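Local coordinates for protein inositol-1-monophosphatase (Thermotoga maritima, PDB 2P3N) that hydrolyses inositol 1-phosphate, fructose 1,6-bisphosphate and several other phosphate esters, using magnesium as cofactor, and assembles as a homotetramer, at residues Gly205-Phe219 against Glu223-Gly236. Numbering follows the deposited sequence.
Sequences GLIIVKEAGGMVTDF and EANAFSKNFIFSNG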
ATOM      1  N   GLY A 205     -12.671 -16.544 -11.268  1.00 42.58           N
ATOM      2  CA  GLY A 205     -13.322 -15.370 -11.824  1.00 45.82           C
ATOM      3  C   GLY A 205     -14.763 -15.626 -12.220  1.00 47.27           C
ATOM      4  O   GLY A 205     -15.538 -14.695 -12.437  1.00 49.21           O
ATOM      5  N   LEU A 206     -15.127 -16.896 -12.304  1.00 49.05           N
ATOM      6  CA  LEU A 206     -16.475 -17.263 -12.687  1.00 48.51           C
ATOM      7  C   LEU A 206     -17.493 -17.068 -11.564  1.00 49.68           C
ATOM      8  O   LEU A 206     -18.529 -16.434 -11.772  1.00 50.27           O
ATOM      9  CB  LEU A 206     -16.500 -18.709 -13.170  1.00 49.48           C
ATOM     10  CG  LEU A 206     -17.854 -19.167 -13.702  1.00 52.71           C
ATOM     11  CD1 LEU A 206     -17.665 -19.929 -14.998  1.00 62.87           C
ATOM     12  CD2 LEU A 206     -18.546 -20.016 -12.654  1.00 45.39           C
ATOM     13  N   ILE A 207     -17.209 -17.599 -10.378  1.00 44.92           N
ATOM     14  CA  ILE A 207     -18.142 -17.451  -9.271  1.00 42.29           C
ATOM     15  C   ILE A 207     -18.163 -16.017  -8.755  1.00 43.49           C
ATOM     16  O   ILE A 207     -19.172 -15.552  -8.229  1.00 43.64           O
ATOM     17  CB  ILE A 207     -17.806 -18.422  -8.103  1.00 38.32           C
ATOM     18  CG1 ILE A 207     -18.867 -18.287  -7.002  1.00 38.04           C
ATOM     19  CG2 ILE A 207     -16.413 -18.147  -7.555  1.00 37.69           C
ATOM     20  CD1 ILE A 207     -18.834 -19.383  -5.950  1.00 45.24           C
ATOM     21  N   ILE A 208     -17.049 -15.313  -8.920  1.00 44.24           N
ATOM     22  CA  ILE A 208     -16.945 -13.930  -8.470  1.00 43.63           C
ATOM     23  C   ILE A 208     -17.805 -13.000  -9.317  1.00 44.38           C
ATOM     24  O   ILE A 208     -18.375 -12.040  -8.799  1.00 46.83           O
ATOM     25  CB  ILE A 208     -15.483 -13.437  -8.502  1.00 39.04           C
ATOM     26  CG1 ILE A 208     -14.690 -14.114  -7.386  1.00 27.55           C
ATOM     27  CG2 ILE A 208     -15.435 -11.920  -8.359  1.00 41.16           C
ATOM     28  CD1 ILE A 208     -13.197 -13.949  -7.515  1.00 29.70           C
ATOM     29  N   VAL A 209     -17.899 -13.275 -10.615  1.00 46.62           N
ATOM     30  CA  VAL A 209     -18.714 -12.446 -11.496  1.00 48.53           C
ATOM     31  C   VAL A 209     -20.206 -12.694 -11.268  1.00 48.46           C
ATOM     32  O   VAL A 209     -20.990 -11.762 -11.184  1.00 50.20           O
ATOM     33  CB  VAL A 209     -18.399 -12.715 -12.971  1.00 47.37           C
ATOM     34  CG1 VAL A 209     -19.295 -11.862 -13.845  1.00 40.91           C
ATOM     35  CG2 VAL A 209     -16.945 -12.409 -13.257  1.00 38.45           C
ATOM     36  N   LYS A 210     -20.591 -13.955 -11.157  1.00 51.78           N
ATOM     37  CA  LYS A 210     -21.985 -14.305 -10.948  1.00 51.16           C
ATOM     38  C   LYS A 210     -22.479 -13.928  -9.553  1.00 50.84           C
ATOM     39  O   LYS A 210     -23.617 -13.476  -9.404  1.00 50.80           O
ATOM     40  CB  LYS A 210     -22.190 -15.801 -11.214  1.00 60.42           C
ATOM     41  CG  LYS A 210     -21.755 -16.224 -12.618  1.00 70.76           C
ATOM     42  CD  LYS A 210     -22.227 -17.623 -12.998  1.00 78.65           C
ATOM     43  CE  LYS A 210     -21.585 -18.704 -12.144  1.00 83.24           C
ATOM     44  NZ  LYS A 210     -21.979 -20.070 -12.600  1.00 82.12           N
ATOM     45  N   GLU A 211     -21.643 -14.113  -8.532  1.00 48.52           N
ATOM     46  CA  GLU A 211     -22.033 -13.749  -7.168  1.00 44.12           C
ATOM     47  C   GLU A 211     -22.135 -12.231  -7.048  1.00 39.86           C
ATOM     48  O   GLU A 211     -22.763 -11.706  -6.133  1.00 38.84           O
ATOM     49  CB  GLU A 211     -21.025 -14.281  -6.153  1.00 49.57           C
ATOM     50  CG  GLU A 211     -21.248 -15.727  -5.791  1.00 58.91           C
ATOM     51  CD  GLU A 211     -22.528 -15.939  -5.002  1.00 62.56           C
ATOM     52  OE1 GLU A 211     -23.280 -16.877  -5.335  1.00 63.16           O
ATOM     53  OE2 GLU A 211     -22.782 -15.181  -4.042  1.00 62.01           O
ATOM     54  N   ALA A 212     -21.504 -11.534  -7.986  1.00 39.77           N
ATOM     55  CA  ALA A 212     -21.538 -10.076  -8.030  1.00 40.83           C
ATOM     56  C   ALA A 212     -22.632  -9.672  -9.007  1.00 42.80           C
ATOM     57  O   ALA A 212     -22.603  -8.562  -9.547  1.00 43.39           O
ATOM     58  CB  ALA A 212     -20.203  -9.520  -8.503  1.00 32.62           C
ATOM     59  N   GLY A 213     -23.568 -10.600  -9.245  1.00 43.86           N
ATOM     60  CA  GLY A 213     -24.700 -10.373 -10.137  1.00 41.71           C
ATOM     61  C   GLY A 213     -24.468 -10.316 -11.643  1.00 41.75           C
ATOM     62  O   GLY A 213     -25.403 -10.036 -12.394  1.00 41.78           O
ATOM     63  N   GLY A 214     -23.245 -10.573 -12.099  1.00 43.14           N
ATOM     64  CA  GLY A 214     -22.969 -10.532 -13.529  1.00 42.64           C
ATOM     65  C   GLY A 214     -23.303 -11.814 -14.281  1.00 41.86           C
ATOM     66  O   GLY A 214     -23.946 -12.725 -13.749  1.00 40.06           O
ATOM     67  N   MET A 215     -22.871 -11.876 -15.536  1.00 44.04           N
ATOM     68  CA  MET A 215     -23.104 -13.047 -16.372  1.00 47.68           C
ATOM     69  C   MET A 215     -21.792 -13.646 -16.843  1.00 47.77           C
ATOM     70  O   MET A 215     -20.846 -12.933 -17.179  1.00 47.72           O
ATOM     71  CB  MET A 215     -23.942 -12.698 -17.611  1.00 52.29           C
ATOM     72  CG  MET A 215     -25.428 -12.486 -17.364  1.00 64.23           C
ATOM     73  SD  MET A 215     -26.272 -12.046 -18.909  1.00 78.04           S
ATOM     74  CE  MET A 215     -27.155 -13.561 -19.235  1.00128.20           C
ATOM     75  N   VAL A 216     -21.754 -14.970 -16.862  1.00 51.03           N
ATOM     76  CA  VAL A 216     -20.589 -15.708 -17.308  1.00 52.68           C
ATOM     77  C   VAL A 216     -21.130 -16.761 -18.274  1.00 51.89           C
ATOM     78  O   VAL A 216     -21.976 -17.588 -17.910  1.00 48.28           O
ATOM     79  CB  VAL A 216     -19.861 -16.396 -16.116  1.00 56.46           C
ATOM     80  CG1 VAL A 216     -18.580 -17.065 -16.604  1.00 59.49           C
ATOM     81  CG2 VAL A 216     -19.548 -15.373 -15.032  1.00 60.35           C
ATOM     82  N   THR A 217     -20.660 -16.715 -19.515  1.00 54.00           N
ATOM     83  CA  THR A 217     -21.118 -17.671 -20.511  1.00 55.50           C
ATOM     84  C   THR A 217     -20.073 -17.978 -21.565  1.00 55.94           C
ATOM     85  O   THR A 217     -19.000 -17.367 -21.598  1.00 56.08           O
ATOM     86  CB  THR A 217     -22.368 -17.154 -21.246  1.00 55.03           C
ATOM     87  OG1 THR A 217     -22.832 -18.168 -22.143  1.00 57.15           O
ATOM     88  CG2 THR A 217     -22.035 -15.910 -22.061  1.00 52.54           C
ATOM     89  N   ASP A 218     -20.403 -18.937 -22.425  1.00 58.86           N
ATOM     90  CA  ASP A 218     -19.533 -19.323 -23.525  1.00 62.87           C
ATOM     91  C   ASP A 218     -19.917 -18.407 -24.689  1.00 62.23           C
ATOM     92  O   ASP A 218     -20.767 -17.530 -24.538  1.00 63.80           O
ATOM     93  CB  ASP A 218     -19.766 -20.781 -23.914  1.00 66.19           C
ATOM     94  CG  ASP A 218     -20.980 -20.956 -24.802  1.00 70.67           C
ATOM     95  OD1 ASP A 218     -22.110 -20.696 -24.333  1.00 70.13           O
ATOM     96  OD2 ASP A 218     -20.793 -21.346 -25.975  1.00 77.23           O
ATOM     97  N   PHE A 219     -19.312 -18.613 -25.851  1.00 61.12           N
ATOM     98  CA  PHE A 219     -19.611 -17.767 -26.999  1.00 59.76           C
ATOM     99  C   PHE A 219     -21.011 -17.962 -27.587  1.00 58.46           C
ATOM    100  O   PHE A 219     -21.499 -17.115 -28.344  1.00 58.51           O
ATOM    101  CB  PHE A 219     -18.550 -17.974 -28.085  1.00 60.93           C
ATOM    102  CG  PHE A 219     -17.224 -17.322 -27.775  1.00 63.88           C
ATOM    103  CD1 PHE A 219     -16.130 -17.500 -28.622  1.00 65.40           C
ATOM    104  CD2 PHE A 219     -17.068 -16.518 -26.646  1.00 64.60           C
ATOM    105  CE1 PHE A 219     -14.902 -16.890 -28.352  1.00 65.69           C
ATOM    106  CE2 PHE A 219     -15.845 -15.903 -26.366  1.00 62.48           C
ATOM    107  CZ  PHE A 219     -14.761 -16.090 -27.222  1.00 65.25           C
ATOM    108  N   GLU A 223     -24.931 -20.318 -20.662  1.00 66.45           N
ATOM    109  CA  GLU A 223     -24.226 -20.281 -19.384  1.00 69.96           C
ATOM    110  C   GLU A 223     -23.009 -21.197 -19.309  1.00 72.71           C
ATOM    111  O   GLU A 223     -23.124 -22.413 -19.470  1.00 74.55           O
ATOM    112  CB  GLU A 223     -25.190 -20.623 -18.255  1.00 76.23           C
ATOM    113  CG  GLU A 223     -24.541 -20.632 -16.891  1.00 87.85           C
ATOM    114  CD  GLU A 223     -25.556 -20.590 -15.779  1.00 93.17           C
ATOM    115  OE1 GLU A 223     -25.153 -20.666 -14.601  1.00 98.10           O
ATOM    116  OE2 GLU A 223     -26.761 -20.476 -16.091  1.00 95.38           O
ATOM    117  N   ALA A 224     -21.846 -20.606 -19.042  1.00 69.50           N
ATOM    118  CA  ALA A 224     -20.596 -21.356 -18.966  1.00 64.90           C
ATOM    119  C   ALA A 224     -20.280 -21.921 -17.587  1.00 61.23           C
ATOM    120  O   ALA A 224     -20.821 -21.476 -16.578  1.00 62.42           O
ATOM    121  CB  ALA A 224     -19.444 -20.478 -19.436  1.00 65.99           C
ATOM    122  N   ASN A 225     -19.402 -22.920 -17.565  1.00 56.61           N
ATOM    123  CA  ASN A 225     -18.970 -23.556 -16.327  1.00 51.29           C
ATOM    124  C   ASN A 225     -17.449 -23.600 -16.360  1.00 49.20           C
ATOM    125  O   ASN A 225     -16.843 -23.250 -17.372  1.00 43.60           O
ATOM    126  CB  ASN A 225     -19.542 -24.973 -16.201  1.00 54.99           C
ATOM    127  CG  ASN A 225     -18.973 -25.933 -17.231  1.00 63.70           C
ATOM    128  OD1 ASN A 225     -19.087 -25.715 -18.438  1.00 77.72           O
ATOM    129  ND2 ASN A 225     -18.362 -27.010 -16.754  1.00 69.29           N
ATOM    130  N   ALA A 226     -16.838 -24.033 -15.261  1.00 49.91           N
ATOM    131  CA  ALA A 226     -15.379 -24.093 -15.146  1.00 51.03           C
ATOM    132  C   ALA A 226     -14.670 -24.804 -16.300  1.00 53.84           C
ATOM    133  O   ALA A 226     -13.462 -24.627 -16.505  1.00 52.87           O
ATOM    134  CB  ALA A 226     -14.992 -24.756 -13.813  1.00 42.88           C
ATOM    135  N   PHE A 227     -15.422 -25.581 -17.072  1.00 56.35           N
ATOM    136  CA  PHE A 227     -14.828 -26.350 -18.158  1.00 60.64           C
ATOM    137  C   PHE A 227     -15.251 -25.962 -19.575  1.00 61.68           C
ATOM    138  O   PHE A 227     -15.279 -26.800 -20.479  1.00 63.61           O
ATOM    139  CB  PHE A 227     -15.095 -27.833 -17.881  1.00 65.60           C
ATOM    140  CG  PHE A 227     -14.684 -28.257 -16.490  1.00 67.19           C
ATOM    141  CD1 PHE A 227     -13.342 -28.488 -16.184  1.00 67.18           C
ATOM    142  CD2 PHE A 227     -15.622 -28.324 -15.463  1.00 67.87           C
ATOM    143  CE1 PHE A 227     -12.940 -28.773 -14.877  1.00 62.65           C
ATOM    144  CE2 PHE A 227     -15.228 -28.608 -14.150  1.00 67.43           C
ATOM    145  CZ  PHE A 227     -13.885 -28.830 -13.860  1.00 64.80           C
ATOM    146  N   SER A 228     -15.564 -24.684 -19.764  1.00 60.72           N
ATOM    147  CA  SER A 228     -15.960 -24.174 -21.070  1.00 60.26           C
ATOM    148  C   SER A 228     -14.700 -23.640 -21.748  1.00 63.34           C
ATOM    149  O   SER A 228     -13.758 -23.226 -21.073  1.00 64.09           O
ATOM    150  CB  SER A 228     -16.989 -23.062 -20.901  1.00 51.89           C
ATOM    151  OG  SER A 228     -18.009 -23.469 -20.006  1.00 39.30           O
ATOM    152  N   LYS A 229     -14.674 -23.649 -23.076  1.00 65.05           N
ATOM    153  CA  LYS A 229     -13.500 -23.179 -23.809  1.00 63.29           C
ATOM    154  C   LYS A 229     -13.474 -21.675 -24.089  1.00 62.72           C
ATOM    155  O   LYS A 229     -12.404 -21.062 -24.113  1.00 63.78           O
ATOM    156  CB  LYS A 229     -13.362 -23.962 -25.122  1.00 68.47           C
ATOM    157  CG  LYS A 229     -14.660 -24.122 -25.915  1.00 72.47           C
ATOM    158  CD  LYS A 229     -14.444 -24.900 -27.210  1.00 74.09           C
ATOM    159  CE  LYS A 229     -15.753 -25.104 -27.949  1.00 76.72           C
ATOM    160  NZ  LYS A 229     -15.553 -25.797 -29.243  1.00 86.39           N
ATOM    161  N   ASN A 230     -14.646 -21.086 -24.308  1.00 59.84           N
ATOM    162  CA  ASN A 230     -14.749 -19.654 -24.579  1.00 55.42           C
ATOM    163  C   ASN A 230     -15.470 -19.019 -23.406  1.00 51.82           C
ATOM    164  O   ASN A 230     -16.375 -19.628 -22.830  1.00 51.40           O
ATOM    165  CB  ASN A 230     -15.561 -19.391 -25.847  1.00 63.94           C
ATOM    166  CG  ASN A 230     -15.523 -20.546 -26.819  1.00 68.56           C
ATOM    167  OD1 ASN A 230     -14.447 -21.013 -27.208  1.00 74.71           O
ATOM    168  ND2 ASN A 230     -16.706 -21.016 -27.226  1.00 63.28           N
ATOM    169  N   PHE A 231     -15.095 -17.788 -23.066  1.00 50.60           N
ATOM    170  CA  PHE A 231     -15.713 -17.106 -21.935  1.00 46.84           C
ATOM    171  C   PHE A 231     -16.078 -15.653 -22.142  1.00 45.74           C
ATOM    172  O   PHE A 231     -15.296 -14.857 -22.662  1.00 42.49           O
ATOM    173  CB  PHE A 231     -14.811 -17.226 -20.708  1.00 42.10           C
ATOM    174  CG  PHE A 231     -14.965 -18.523 -19.976  1.00 35.85           C
ATOM    175  CD1 PHE A 231     -16.015 -18.708 -19.095  1.00 34.13           C
ATOM    176  CD2 PHE A 231     -14.081 -19.565 -20.190  1.00 33.86           C
ATOM    177  CE1 PHE A 231     -16.181 -19.905 -18.440  1.00 35.54           C
ATOM    178  CE2 PHE A 231     -14.245 -20.766 -19.539  1.00 33.78           C
ATOM    179  CZ  PHE A 231     -15.300 -20.936 -18.660  1.00 31.36           C
ATOM    180  N   ILE A 232     -17.289 -15.322 -21.713  1.00 48.01           N
ATOM    181  CA  ILE A 232     -17.795 -13.967 -21.814  1.00 52.87           C
ATOM    182  C   ILE A 232     -18.300 -13.537 -20.446  1.00 53.27           C
ATOM    183  O   ILE A 232     -19.316 -14.047 -19.965  1.00 53.45           O
ATOM    184  CB  ILE A 232     -18.964 -13.863 -22.835  1.00 59.97           C
ATOM    185  CG1 ILE A 232     -18.492 -14.329 -24.220  1.00 62.70           C
ATOM    186  CG2 ILE A 232     -19.477 -12.415 -22.906  1.00 55.46           C
ATOM    187  CD1 ILE A 232     -19.571 -14.318 -25.285  1.00 67.63           C
ATOM    188  N   PHE A 233     -17.571 -12.617 -19.815  1.00 53.81           N
ATOM    189  CA  PHE A 233     -17.954 -12.085 -18.506  1.00 52.62           C
ATOM    190  C   PHE A 233     -18.587 -10.716 -18.733  1.00 50.86           C
ATOM    191  O   PHE A 233     -18.055  -9.895 -19.489  1.00 48.36           O
ATOM    192  CB  PHE A 233     -16.735 -11.928 -17.588  1.00 52.07           C
ATOM    193  CG  PHE A 233     -16.004 -13.215 -17.311  1.00 49.15           C
ATOM    194  CD1 PHE A 233     -15.067 -13.707 -18.213  1.00 44.91           C
ATOM    195  CD2 PHE A 233     -16.249 -13.930 -16.141  1.00 43.43           C
ATOM    196  CE1 PHE A 233     -14.384 -14.890 -17.950  1.00 42.92           C
ATOM    197  CE2 PHE A 233     -15.572 -15.117 -15.872  1.00 40.79           C
ATOM    198  CZ  PHE A 233     -14.638 -15.597 -16.777  1.00 40.53           C
ATOM    199  N   SER A 234     -19.714 -10.458 -18.080  1.00 47.58           N
ATOM    200  CA  SER A 234     -20.380  -9.181 -18.272  1.00 48.61           C
ATOM    201  C   SER A 234     -21.262  -8.792 -17.088  1.00 47.28           C
ATOM    202  O   SER A 234     -21.541  -9.607 -16.213  1.00 46.13           O
ATOM    203  CB  SER A 234     -21.229  -9.249 -19.550  1.00 49.69           C
ATOM    204  OG  SER A 234     -21.354  -7.983 -20.180  1.00 54.89           O
ATOM    205  N   ASN A 235     -21.691  -7.533 -17.065  1.00 47.86           N
ATOM    206  CA  ASN A 235     -22.575  -7.041 -16.013  1.00 50.01           C
ATOM    207  C   ASN A 235     -23.995  -7.563 -16.229  1.00 50.76           C
ATOM    208  O   ASN A 235     -24.898  -7.269 -15.442  1.00 49.65           O
ATOM    209  CB  ASN A 235     -22.602  -5.509 -16.002  1.00 52.24           C
ATOM    210  CG  ASN A 235     -22.791  -4.915 -17.385  1.00 57.09           C
ATOM    211  OD1 ASN A 235     -23.365  -5.548 -18.273  1.00 62.15           O
ATOM    212  ND2 ASN A 235     -22.322  -3.681 -17.571  1.00 59.48           N
ATOM    213  N   GLY A 236     -24.185  -8.335 -17.299  1.00 52.18           N
ATOM    214  CA  GLY A 236     -25.499  -8.872 -17.602  1.00 51.25           C
ATOM    215  C   GLY A 236     -26.430  -7.814 -18.171  1.00 52.32           C
ATOM    216  O   GLY A 236     -27.642  -7.995 -18.174  1.00 52.15           O
TER
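Strands 215-217 and 230-234 run antiparallel, axes 4.8 Å apart, at one edge of the mixed five-stranded sheet in this inositol monophosphatase fold, 215-217 outermost, and helix 205-211 packs on one face. The pairing is bonded both ways at Met215-Ser234 and Thr217-Ile232, where Met215 N reaches Ser234 O at 2.7 Å. On the outer side of strand 215-217, Ala224 N donates to Val216 O. Toward the helix, Val216 and Phe233 lie side by side. Val216 chi1 of -175° sets CG1 opposite the backbone N, and there it reaches both Phe233 CE2 at 3.7 Å and the edge of the Phe231 ring at CD1. Leu206 CD1 lies 3.7 Å from Phe231 CE1, the two side chains crossing at about a right angle. A Schellman motif through Gly213 ends the helix. Across the sheet, Asn230 CB lies over the centre of one face of the Phe219 ring (a CH-pi contact), the amide plane tilted 23° from the ring, while Ile232 CG1 comes to its edge. Replacing Phe219 with an alanine would probably open a gap beside Ile232 and leave the Asn230 amide freer to turn. Trp195 also meets the Phe219 ring, and Asn230 lies near Arg196, a probable substrate-binding residue. Ile232 CD1 ends 3.5 Å from Asp218 O.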